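Local structure of CRISPR-associated endonuclease Cas9 (Campylobacter jejuni subsp. jejuni serotype O:2, 5X2H) at residues K31-R36 / D622-S627; K259-N264 / I402-L407. The protein cuts invading DNA under the guidance of RNA, one nuclease domain cleaving the strand complementary to the crRNA and a RuvC-like domain the other. All coordinates share one frame; numbering follows the deposited sequence.

Contact 1: residues K31-R36 / D622-S627; sequences KDCGVR and DEIFVS
Ile624 lays its branched side chain along the backbone of Cys33 and Gly34. Its CG1, anti to the carbonyl carbon, carries CD1 to 3.5 Å from Cys33 CB, while the other branch, CG2, meets Gly34 CA at 3.6 Å. Glycine suits this place in that its CA offers a bare patch of backbone for the methyl to touch. Val35 meets the next residues more loosely, its CB lying 4.4 Å from Val626 CG1; compact beta-branched side chains suit this buried place beside the backbone, where Val626 CG1 also rests against Val35 O. The touching parts run about 20° apart, and at the far end they join in a single bridge between Arg36 and Ser627. There Ser627 N donates to Val35 O over 3.0 Å in an almost straight bond, and Ser627 in turn has a backbone bond to Ile37. The side chains add a second link: Arg36 NH1 donates a hydrogen bond to Ser627 OG at 2.8 Å. Because the Arg36 chain bends at chi2 (75°), the guanidinium turns back and presents its edge to the hydroxyl, which is only 9° out of its plane. Ser627 OG is also hydrogen-bonded to Ser817 O, and Arg36 spends NE on a salt bridge to Glu464 and NH2 on an RNA phosphate, so little rotational freedom should remain. Strand 29-37 is an edge strand of the RuvC sheet, beside 19-26; residues 622-627 flank it, and helix 557-566 packs against Cys33, Val35 and Ile624, with Val35 touching His558, a predicted magnesium ligand.

Contact 2: residues K259-N264 / I402-L407; sequences KRAPKN and ISFKAL. With nucleotides of chain C; nucleotides of chain B.
Phe404 turns one face of its ring toward the backbone of Ala261, whose CA lies over it, and Ala261 CB meets ring atom CD1 at 3.6 Å. Phe404 CG is anti to the carbonyl carbon (chi1 -83°), and the far end of the ring reaches Pro262: Phe404 CZ is 3.6 Å from Pro262 CD, and the two side chains cross at about a right angle. Alanine suits the middle of this contact because its one methyl fits between Phe404 and Leu407; Leu407 CD1 is 3.7 Å from Ala261 CB. Ala261 N donates to Ile402 O at 3.0 Å, the donor tilted 35° from the carbonyl plane. Ser403 is the N-cap of helix 404-415; its OG accepts a weak bond from Ala406 N, while its CB packs on Lys259 O.

Arg260 points away from the helix and reaches the DNA with an extended chain. NH2 bonds DC19 of chain C OP1 at 2.7 Å and NH1 bonds OP2 of the same phosphate at 3.0 Å; NH1 also makes a weak bond to DA18 of chain C OP1, and NE is held by Asn251 O. Lys263 NZ weakly meets U6 of chain B OP2. Apolar packing thus faces the helix while Arg260, and weakly Lys263, bind phosphate oxygens, not bases, consistent with nucleic-acid contact that does not depend on sequence.

From the N terminus, the chain lays down the first strands of the RuvC sheet and passes through residues 31-36, which open the long loop that contact 1 closes 586 residues later. That loop holds far more helix than strand, though two further RuvC strands, 481-485 and 530-532, lie within it; residues 259-264 meet 402-407 after a smaller excursion of 137 residues, rich in helix, so contact 2 is nested within contact 1. Contact 1 joins an edge RuvC strand to the connection following helix 615-622, whereas contact 2 ties the loop before helix 266-288 to the start of helix 404-415. Their centres are 49 Å apart, yet both reach bound nucleic acid.

Contact 1: residues K31-R36 / D622-S627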
ATOM      1  N   LYS A  31      -7.275 -16.136 -35.670  1.00 78.29           N
ATOM      2  CA  LYS A  31      -8.621 -15.602 -35.849  1.00 85.19           C
ATOM      3  C   LYS A  31      -8.796 -14.188 -35.320  1.00 82.99           C
ATOM      4  O   LYS A  31      -9.525 -13.399 -35.925  1.00 83.61           O
ATOM      5  CB  LYS A  31      -9.644 -16.519 -35.169  1.00 78.82           C
ATOM      6  CG  LYS A  31      -9.527 -17.984 -35.565  1.00 83.36           C
ATOM      7  CD  LYS A  31     -10.151 -18.258 -36.926  1.00 86.27           C
ATOM      8  CE  LYS A  31     -11.671 -18.218 -36.856  1.00 85.45           C
ATOM      9  NZ  LYS A  31     -12.300 -18.715 -38.115  1.00 89.00           N
ATOM     10  N   ASP A  32      -8.153 -13.838 -34.206  1.00 81.90           N
ATOM     11  CA  ASP A  32      -8.368 -12.536 -33.592  1.00 83.21           C
ATOM     12  C   ASP A  32      -7.121 -12.126 -32.820  1.00 84.51           C
ATOM     13  O   ASP A  32      -6.349 -12.971 -32.362  1.00 85.78           O
ATOM     14  CB  ASP A  32      -9.593 -12.560 -32.669  1.00 83.31           C
ATOM     15  CG  ASP A  32     -10.231 -11.196 -32.510  1.00 83.03           C
ATOM     16  OD1 ASP A  32      -9.621 -10.197 -32.944  1.00 82.99           O
ATOM     17  OD2 ASP A  32     -11.349 -11.124 -31.956  1.00 82.91           O
ATOM     18  N   CYS A  33      -6.938 -10.813 -32.680  1.00 84.44           N
ATOM     19  CA  CYS A  33      -5.777 -10.247 -32.008  1.00 83.80           C
ATOM     20  C   CYS A  33      -6.188  -8.983 -31.267  1.00 77.85           C
ATOM     21  O   CYS A  33      -7.192  -8.346 -31.596  1.00 76.69           O
ATOM     22  CB  CYS A  33      -4.654  -9.922 -33.001  1.00 90.96           C
ATOM     23  SG  CYS A  33      -3.390 -11.189 -33.153  1.00 97.72           S
ATOM     24  N   GLY A  34      -5.398  -8.617 -30.264  1.00 74.19           N
ATOM     25  CA  GLY A  34      -5.681  -7.406 -29.514  1.00 69.28           C
ATOM     26  C   GLY A  34      -4.656  -7.170 -28.426  1.00 64.38           C
ATOM     27  O   GLY A  34      -3.903  -8.070 -28.037  1.00 61.49           O
ATOM     28  N   VAL A  35      -4.639  -5.928 -27.944  1.00 62.66           N
ATOM     29  CA  VAL A  35      -3.794  -5.509 -26.831  1.00 58.50           C
ATOM     30  C   VAL A  35      -4.640  -4.668 -25.886  1.00 54.45           C
ATOM     31  O   VAL A  35      -5.342  -3.750 -26.324  1.00 56.82           O
ATOM     32  CB  VAL A  35      -2.562  -4.704 -27.294  1.00 59.03           C
ATOM     33  CG1 VAL A  35      -1.630  -4.455 -26.118  1.00 57.80           C
ATOM     34  CG2 VAL A  35      -1.829  -5.417 -28.414  1.00 53.81           C
ATOM     35  N   ARG A  36      -4.572  -4.975 -24.595  1.00 50.83           N
ATOM     36  CA  ARG A  36      -5.294  -4.241 -23.562  1.00 48.99           C
ATOM     37  C   ARG A  36      -4.272  -3.521 -22.687  1.00 48.67           C
ATOM     38  O   ARG A  36      -3.585  -4.153 -21.879  1.00 50.87           O
ATOM     39  CB  ARG A  36      -6.165  -5.183 -22.737  1.00 47.89           C
ATOM     40  CG  ARG A  36      -6.813  -4.548 -21.516  1.00 47.28           C
ATOM     41  CD  ARG A  36      -7.989  -3.656 -21.885  1.00 51.41           C
ATOM     42  NE  ARG A  36      -8.841  -3.400 -20.725  1.00 51.05           N
ATOM     43  CZ  ARG A  36      -9.901  -2.599 -20.728  1.00 49.21           C
ATOM     44  NH1 ARG A  36     -10.251  -1.956 -21.835  1.00 51.33           N
ATOM     45  NH2 ARG A  36     -10.612  -2.437 -19.620  1.00 44.28           N
ATOM     46  N   ASP A 622      -2.374  -5.435 -37.894  1.00 75.38           N
ATOM     47  CA  ASP A 622      -2.779  -4.132 -38.408  1.00 77.73           C
ATOM     48  C   ASP A 622      -4.257  -3.847 -38.176  1.00 76.02           C
ATOM     49  O   ASP A 622      -4.671  -2.685 -38.267  1.00 76.23           O
ATOM     50  CB  ASP A 622      -2.458  -4.036 -39.901  1.00 84.52           C
ATOM     51  CG  ASP A 622      -0.976  -4.193 -40.189  1.00 89.99           C
ATOM     52  OD1 ASP A 622      -0.184  -4.230 -39.223  1.00 91.19           O
ATOM     53  OD2 ASP A 622      -0.606  -4.284 -41.379  1.00 93.29           O
ATOM     54  N   GLU A 623      -5.058  -4.869 -37.882  1.00 75.50           N
ATOM     55  CA  GLU A 623      -6.476  -4.685 -37.609  1.00 74.23           C
ATOM     56  C   GLU A 623      -6.762  -4.394 -36.142  1.00 70.11           C
ATOM     57  O   GLU A 623      -7.893  -4.022 -35.808  1.00 67.97           O
ATOM     58  CB  GLU A 623      -7.257  -5.927 -38.048  1.00 77.18           C
ATOM     59  CG  GLU A 623      -7.051  -6.291 -39.510  1.00 82.69           C
ATOM     60  CD  GLU A 623      -7.631  -7.646 -39.861  1.00 86.18           C
ATOM     61  OE1 GLU A 623      -8.436  -8.171 -39.063  1.00 85.90           O
ATOM     62  OE2 GLU A 623      -7.277  -8.188 -40.930  1.00 88.97           O
ATOM     63  N   ILE A 624      -5.767  -4.546 -35.268  1.00 68.92           N
ATOM     64  CA  ILE A 624      -5.969  -4.336 -33.841  1.00 66.14           C
ATOM     65  C   ILE A 624      -6.253  -2.869 -33.566  1.00 64.27           C
ATOM     66  O   ILE A 624      -5.592  -1.974 -34.109  1.00 67.66           O
ATOM     67  CB  ILE A 624      -4.732  -4.802 -33.056  1.00 65.73           C
ATOM     68  CG1 ILE A 624      -4.475  -6.290 -33.282  1.00 65.67           C
ATOM     69  CG2 ILE A 624      -4.886  -4.499 -31.570  1.00 62.89           C
ATOM     70  CD1 ILE A 624      -3.151  -6.737 -32.738  1.00 62.47           C
ATOM     71  N   PHE A 625      -7.240  -2.613 -32.714  1.00 60.02           N
ATOM     72  CA  PHE A 625      -7.418  -1.306 -32.096  1.00 55.78           C
ATOM     73  C   PHE A 625      -7.110  -1.467 -30.613  1.00 58.06           C
ATOM     74  O   PHE A 625      -7.848  -2.147 -29.891  1.00 60.41           O
ATOM     75  CB  PHE A 625      -8.822  -0.756 -32.319  1.00 50.88           C
ATOM     76  CG  PHE A 625      -8.959   0.691 -31.948  1.00 49.13           C
ATOM     77  CD1 PHE A 625      -8.586   1.686 -32.840  1.00 49.05           C
ATOM     78  CD2 PHE A 625      -9.436   1.059 -30.702  1.00 45.24           C
ATOM     79  CE1 PHE A 625      -8.701   3.021 -32.499  1.00 45.16           C
ATOM     80  CE2 PHE A 625      -9.553   2.392 -30.355  1.00 44.80           C
ATOM     81  CZ  PHE A 625      -9.186   3.374 -31.255  1.00 44.07           C
ATOM     82  N   VAL A 626      -6.010  -0.854 -30.171  1.00 55.46           N
ATOM     83  CA  VAL A 626      -5.550  -1.025 -28.799  1.00 52.28           C
ATOM     84  C   VAL A 626      -6.600  -0.498 -27.833  1.00 50.22           C
ATOM     85  O   VAL A 626      -7.072   0.640 -27.960  1.00 47.18           O
ATOM     86  CB  VAL A 626      -4.198  -0.324 -28.608  1.00 52.28           C
ATOM     87  CG1 VAL A 626      -3.704  -0.503 -27.184  1.00 50.77           C
ATOM     88  CG2 VAL A 626      -3.184  -0.862 -29.607  1.00 51.92           C
ATOM     89  N   SER A 627      -6.966  -1.323 -26.857  1.00 51.23           N
ATOM     90  CA  SER A 627      -8.018  -1.000 -25.904  1.00 47.57           C
ATOM     91  C   SER A 627      -7.420  -0.419 -24.631  1.00 46.56           C
ATOM     92  O   SER A 627      -6.501  -1.004 -24.047  1.00 49.89           O
ATOM     93  CB  SER A 627      -8.850  -2.239 -25.569  1.00 47.63           C
ATOM     94  OG  SER A 627      -9.802  -1.954 -24.556  1.00 41.14           O
TER

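Contact 2: residues K259-N264 / I402-L407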
ATOM      1  N   LYS A 259      -7.845 -21.006  11.148  1.00 57.61           N
ATOM      2  CA  LYS A 259      -6.651 -20.181  11.069  1.00 56.58           C
ATOM      3  C   LYS A 259      -5.400 -21.042  11.211  1.00 53.31           C
ATOM      4  O   LYS A 259      -5.431 -22.154  11.746  1.00 50.83           O
ATOM      5  CB  LYS A 259      -6.665 -19.097  12.150  1.00 58.72           C
ATOM      6  CG  LYS A 259      -7.860 -18.161  12.078  1.00 59.57           C
ATOM      7  CD  LYS A 259      -8.029 -17.579  10.681  1.00 62.44           C
ATOM      8  CE  LYS A 259      -7.376 -16.216  10.552  1.00 64.25           C
ATOM      9  NZ  LYS A 259      -7.601 -15.642   9.198  1.00 67.54           N
ATOM     10  N   ARG A 260      -4.287 -20.512  10.717  1.00 52.22           N
ATOM     11  CA  ARG A 260      -3.015 -21.201  10.855  1.00 51.00           C
ATOM     12  C   ARG A 260      -2.581 -21.227  12.316  1.00 50.46           C
ATOM     13  O   ARG A 260      -2.936 -20.354  13.111  1.00 51.20           O
ATOM     14  CB  ARG A 260      -1.952 -20.529   9.990  1.00 47.36           C
ATOM     15  CG  ARG A 260      -2.185 -20.722   8.505  1.00 47.89           C
ATOM     16  CD  ARG A 260      -1.271 -19.845   7.666  1.00 42.00           C
ATOM     17  NE  ARG A 260      -1.470 -20.097   6.244  1.00 44.53           N
ATOM     18  CZ  ARG A 260      -0.857 -19.432   5.270  1.00 46.91           C
ATOM     19  NH1 ARG A 260       0.002 -18.459   5.559  1.00 44.84           N
ATOM     20  NH2 ARG A 260      -1.106 -19.740   4.006  1.00 40.56           N
ATOM     21  N   ALA A 261      -1.813 -22.254  12.667  1.00 48.25           N
ATOM     22  CA  ALA A 261      -1.398 -22.413  14.054  1.00 51.02           C
ATOM     23  C   ALA A 261      -0.145 -21.588  14.337  1.00 52.54           C
ATOM     24  O   ALA A 261       0.761 -21.532  13.500  1.00 52.69           O
ATOM     25  CB  ALA A 261      -1.121 -23.879  14.364  1.00 50.93           C
ATOM     26  N   PRO A 262      -0.070 -20.937  15.498  1.00 53.32           N
ATOM     27  CA  PRO A 262       1.150 -20.197  15.846  1.00 53.64           C
ATOM     28  C   PRO A 262       2.331 -21.138  16.026  1.00 54.64           C
ATOM     29  O   PRO A 262       2.195 -22.237  16.568  1.00 55.58           O
ATOM     30  CB  PRO A 262       0.781 -19.498  17.161  1.00 54.05           C
ATOM     31  CG  PRO A 262      -0.329 -20.316  17.725  1.00 56.03           C
ATOM     32  CD  PRO A 262      -1.101 -20.830  16.544  1.00 54.12           C
ATOM     33  N   LYS A 263       3.503 -20.691  15.568  1.00 49.69           N
ATOM     34  CA  LYS A 263       4.687 -21.543  15.613  1.00 54.84           C
ATOM     35  C   LYS A 263       5.101 -21.883  17.041  1.00 56.84           C
ATOM     36  O   LYS A 263       5.641 -22.969  17.281  1.00 61.90           O
ATOM     37  CB  LYS A 263       5.849 -20.877  14.877  1.00 55.55           C
ATOM     38  CG  LYS A 263       5.738 -20.932  13.363  1.00 56.79           C
ATOM     39  CD  LYS A 263       7.077 -20.662  12.699  1.00 57.38           C
ATOM     40  CE  LYS A 263       6.987 -20.851  11.194  1.00 58.58           C
ATOM     41  NZ  LYS A 263       8.304 -20.651  10.527  1.00 62.00           N
ATOM     42  N   ASN A 264       4.861 -20.985  17.995  1.00 55.77           N
ATOM     43  CA  ASN A 264       5.353 -21.156  19.356  1.00 60.37           C
ATOM     44  C   ASN A 264       4.367 -21.885  20.262  1.00 67.04           C
ATOM     45  O   ASN A 264       4.508 -21.825  21.489  1.00 75.31           O
ATOM     46  CB  ASN A 264       5.722 -19.800  19.959  1.00 57.89           C
ATOM     47  CG  ASN A 264       6.950 -19.194  19.309  1.00 59.74           C
ATOM     48  OD1 ASN A 264       8.081 -19.498  19.691  1.00 62.62           O
ATOM     49  ND2 ASN A 264       6.734 -18.339  18.314  1.00 58.55           N
ATOM     50  N   ILE A 402      -0.535 -24.942   8.602  1.00 47.11           N
ATOM     51  CA  ILE A 402      -1.680 -25.780   8.927  1.00 51.20           C
ATOM     52  C   ILE A 402      -2.221 -25.381  10.294  1.00 53.00           C
ATOM     53  O   ILE A 402      -1.527 -24.777  11.113  1.00 56.33           O
ATOM     54  CB  ILE A 402      -1.330 -27.283   8.896  1.00 51.61           C
ATOM     55  CG1 ILE A 402      -0.163 -27.581   9.836  1.00 49.97           C
ATOM     56  CG2 ILE A 402      -1.002 -27.723   7.473  1.00 50.80           C
ATOM     57  CD1 ILE A 402       0.344 -29.003   9.740  1.00 51.35           C
ATOM     58  N   SER A 403      -3.480 -25.737  10.532  1.00 53.51           N
ATOM     59  CA  SER A 403      -4.212 -25.311  11.715  1.00 54.57           C
ATOM     60  C   SER A 403      -3.962 -26.242  12.899  1.00 56.81           C
ATOM     61  O   SER A 403      -3.329 -27.294  12.782  1.00 57.05           O
ATOM     62  CB  SER A 403      -5.710 -25.253  11.421  1.00 54.83           C
ATOM     63  OG  SER A 403      -6.213 -26.534  11.079  1.00 56.57           O
ATOM     64  N   PHE A 404      -4.483 -25.833  14.062  1.00 58.27           N
ATOM     65  CA  PHE A 404      -4.506 -26.711  15.227  1.00 63.02           C
ATOM     66  C   PHE A 404      -5.341 -27.956  14.971  1.00 64.50           C
ATOM     67  O   PHE A 404      -5.019 -29.037  15.476  1.00 62.91           O
ATOM     68  CB  PHE A 404      -5.056 -25.963  16.444  1.00 65.76           C
ATOM     69  CG  PHE A 404      -4.038 -25.132  17.165  1.00 69.97           C
ATOM     70  CD1 PHE A 404      -2.697 -25.476  17.140  1.00 70.65           C
ATOM     71  CD2 PHE A 404      -4.424 -24.009  17.880  1.00 72.93           C
ATOM     72  CE1 PHE A 404      -1.761 -24.713  17.811  1.00 72.83           C
ATOM     73  CE2 PHE A 404      -3.493 -23.242  18.550  1.00 74.06           C
ATOM     74  CZ  PHE A 404      -2.160 -23.593  18.515  1.00 74.92           C
ATOM     75  N   LYS A 405      -6.423 -27.822  14.197  1.00 68.23           N
ATOM     76  CA  LYS A 405      -7.277 -28.969  13.911  1.00 68.53           C
ATOM     77  C   LYS A 405      -6.514 -30.044  13.148  1.00 66.98           C
ATOM     78  O   LYS A 405      -6.656 -31.238  13.434  1.00 67.37           O
ATOM     79  CB  LYS A 405      -8.508 -28.517  13.124  1.00 68.36           C
ATOM     80  CG  LYS A 405      -9.560 -29.593  12.947  1.00 70.21           C
ATOM     81  CD  LYS A 405     -10.726 -29.090  12.111  1.00 70.47           C
ATOM     82  CE  LYS A 405     -11.850 -30.110  12.078  1.00 73.64           C
ATOM     83  NZ  LYS A 405     -12.967 -29.685  11.193  1.00 74.78           N
ATOM     84  N   ALA A 406      -5.690 -29.638  12.179  1.00 59.35           N
ATOM     85  CA  ALA A 406      -4.884 -30.607  11.446  1.00 56.05           C
ATOM     86  C   ALA A 406      -3.742 -31.142  12.299  1.00 56.36           C
ATOM     87  O   ALA A 406      -3.358 -32.308  12.156  1.00 61.72           O
ATOM     88  CB  ALA A 406      -4.342 -29.979  10.163  1.00 52.15           C
ATOM     89  N   LEU A 407      -3.190 -30.310  13.185  1.00 52.59           N
ATOM     90  CA  LEU A 407      -2.108 -30.762  14.053  1.00 54.85           C
ATOM     91  C   LEU A 407      -2.595 -31.812  15.044  1.00 57.87           C
ATOM     92  O   LEU A 407      -1.870 -32.762  15.351  1.00 58.74           O
ATOM     93  CB  LEU A 407      -1.493 -29.573  14.789  1.00 55.57           C
ATOM     94  CG  LEU A 407      -0.664 -28.601  13.950  1.00 59.16           C
ATOM     95  CD1 LEU A 407      -0.207 -27.421  14.790  1.00 61.07           C
ATOM     96  CD2 LEU A 407       0.525 -29.313  13.334  1.00 61.19           C
TER
ATOM     97  P    DC C  19       0.326 -17.055   2.194  1.00 45.96           P
ATOM     98  OP1  DC C  19      -0.669 -18.119   1.928  1.00 45.94           O
ATOM     99  OP2  DC C  19       1.440 -17.291   3.140  1.00 46.38           O
ATOM    100  O5'  DC C  19       0.948 -16.586   0.797  1.00 49.13           O
ATOM    101  C5'  DC C  19       2.336 -16.718   0.555  1.00 47.71           C
ATOM    102  C4'  DC C  19       2.793 -15.707  -0.479  1.00 46.15           C
ATOM    103  O4'  DC C  19       2.971 -14.417   0.161  1.00 47.87           O
ATOM    104  C3'  DC C  19       4.131 -16.018  -1.124  1.00 46.77           C
ATOM    105  O3'  DC C  19       3.941 -16.827  -2.274  1.00 46.38           O
ATOM    106  C2'  DC C  19       4.642 -14.632  -1.489  1.00 46.86           C
ATOM    107  C1'  DC C  19       4.174 -13.816  -0.289  1.00 47.94           C
ATOM    108  N1   DC C  19       5.159 -13.800   0.844  1.00 49.91           N
ATOM    109  C2   DC C  19       6.351 -13.077   0.717  1.00 52.67           C
ATOM    110  O2   DC C  19       6.574 -12.455  -0.330  1.00 56.51           O
ATOM    111  N3   DC C  19       7.231 -13.078   1.749  1.00 51.76           N
ATOM    112  C4   DC C  19       6.956 -13.757   2.865  1.00 48.36           C
ATOM    113  N4   DC C  19       7.855 -13.726   3.853  1.00 46.61           N
ATOM    114  C5   DC C  19       5.749 -14.500   3.014  1.00 46.07           C
ATOM    115  C6   DC C  19       4.888 -14.493   1.990  1.00 48.23           C
ATOM    116  P    DA C  18       0.506 -15.271   7.701  1.00 41.34           P
ATOM    117  OP1  DA C  18      -0.418 -16.419   7.842  1.00 40.19           O
ATOM    118  OP2  DA C  18       1.940 -15.431   8.025  1.00 41.69           O
ATOM    119  O5'  DA C  18       0.406 -14.728   6.201  1.00 39.56           O
ATOM    120  C5'  DA C  18      -0.868 -14.468   5.622  1.00 37.82           C
ATOM    121  C4'  DA C  18      -0.709 -13.912   4.219  1.00 41.14           C
ATOM    122  O4'  DA C  18      -0.136 -12.581   4.284  1.00 41.62           O
ATOM    123  C3'  DA C  18       0.234 -14.702   3.336  1.00 41.49           C
ATOM    124  O3'  DA C  18      -0.470 -15.758   2.704  1.00 42.35           O
ATOM    125  C2'  DA C  18       0.697 -13.649   2.334  1.00 42.99           C
ATOM    126  C1'  DA C  18       0.760 -12.390   3.202  1.00 42.71           C
ATOM    127  N9   DA C  18       2.091 -12.107   3.742  1.00 47.63           N
ATOM    128  C8   DA C  18       2.553 -12.402   4.997  1.00 49.09           C
ATOM    129  N7   DA C  18       3.792 -12.025   5.208  1.00 49.67           N
ATOM    130  C5   DA C  18       4.171 -11.437   4.011  1.00 49.28           C
ATOM    131  C6   DA C  18       5.373 -10.830   3.586  1.00 49.28           C
ATOM    132  N6   DA C  18       6.457 -10.717   4.363  1.00 45.52           N
ATOM    133  N1   DA C  18       5.417 -10.347   2.326  1.00 49.90           N
ATOM    134  C2   DA C  18       4.331 -10.459   1.552  1.00 49.42           C
ATOM    135  N3   DA C  18       3.149 -11.002   1.840  1.00 50.00           N
ATOM    136  C4   DA C  18       3.134 -11.478   3.097  1.00 49.24           C
TER
ATOM    137  P     U B   6       9.133 -24.413  10.291  1.00 51.31           P
ATOM    138  OP1   U B   6       8.858 -23.945  11.673  1.00 53.03           O
ATOM    139  OP2   U B   6       8.516 -23.702   9.143  1.00 47.87           O
ATOM    140  O5'   U B   6      10.711 -24.439  10.085  1.00 54.33           O
ATOM    141  C5'   U B   6      11.532 -25.211  10.948  1.00 59.68           C
ATOM    142  C4'   U B   6      12.962 -25.243  10.473  1.00 64.27           C
ATOM    143  O4'   U B   6      13.046 -25.933   9.200  1.00 66.70           O
ATOM    144  C3'   U B   6      13.602 -23.894  10.199  1.00 63.66           C
ATOM    145  O3'   U B   6      14.043 -23.240  11.375  1.00 66.31           O
ATOM    146  C2'   U B   6      14.725 -24.252   9.237  1.00 64.08           C
ATOM    147  O2'   U B   6      15.830 -24.806   9.935  1.00 66.51           O
ATOM    148  C1'   U B   6      14.072 -25.363   8.413  1.00 65.81           C
ATOM    149  N1    U B   6      13.479 -24.849   7.159  1.00 64.26           N
ATOM    150  C2    U B   6      14.340 -24.622   6.103  1.00 66.23           C
ATOM    151  O2    U B   6      15.540 -24.829   6.169  1.00 68.23           O
ATOM    152  N3    U B   6      13.742 -24.143   4.964  1.00 64.75           N
ATOM    153  C4    U B   6      12.400 -23.877   4.781  1.00 63.31           C
ATOM    154  O4    U B   6      12.014 -23.451   3.693  1.00 65.39           O
ATOM    155  C5    U B   6      11.578 -24.136   5.923  1.00 61.30           C
ATOM    156  C6    U B   6      12.132 -24.602   7.046  1.00 61.90           C
TER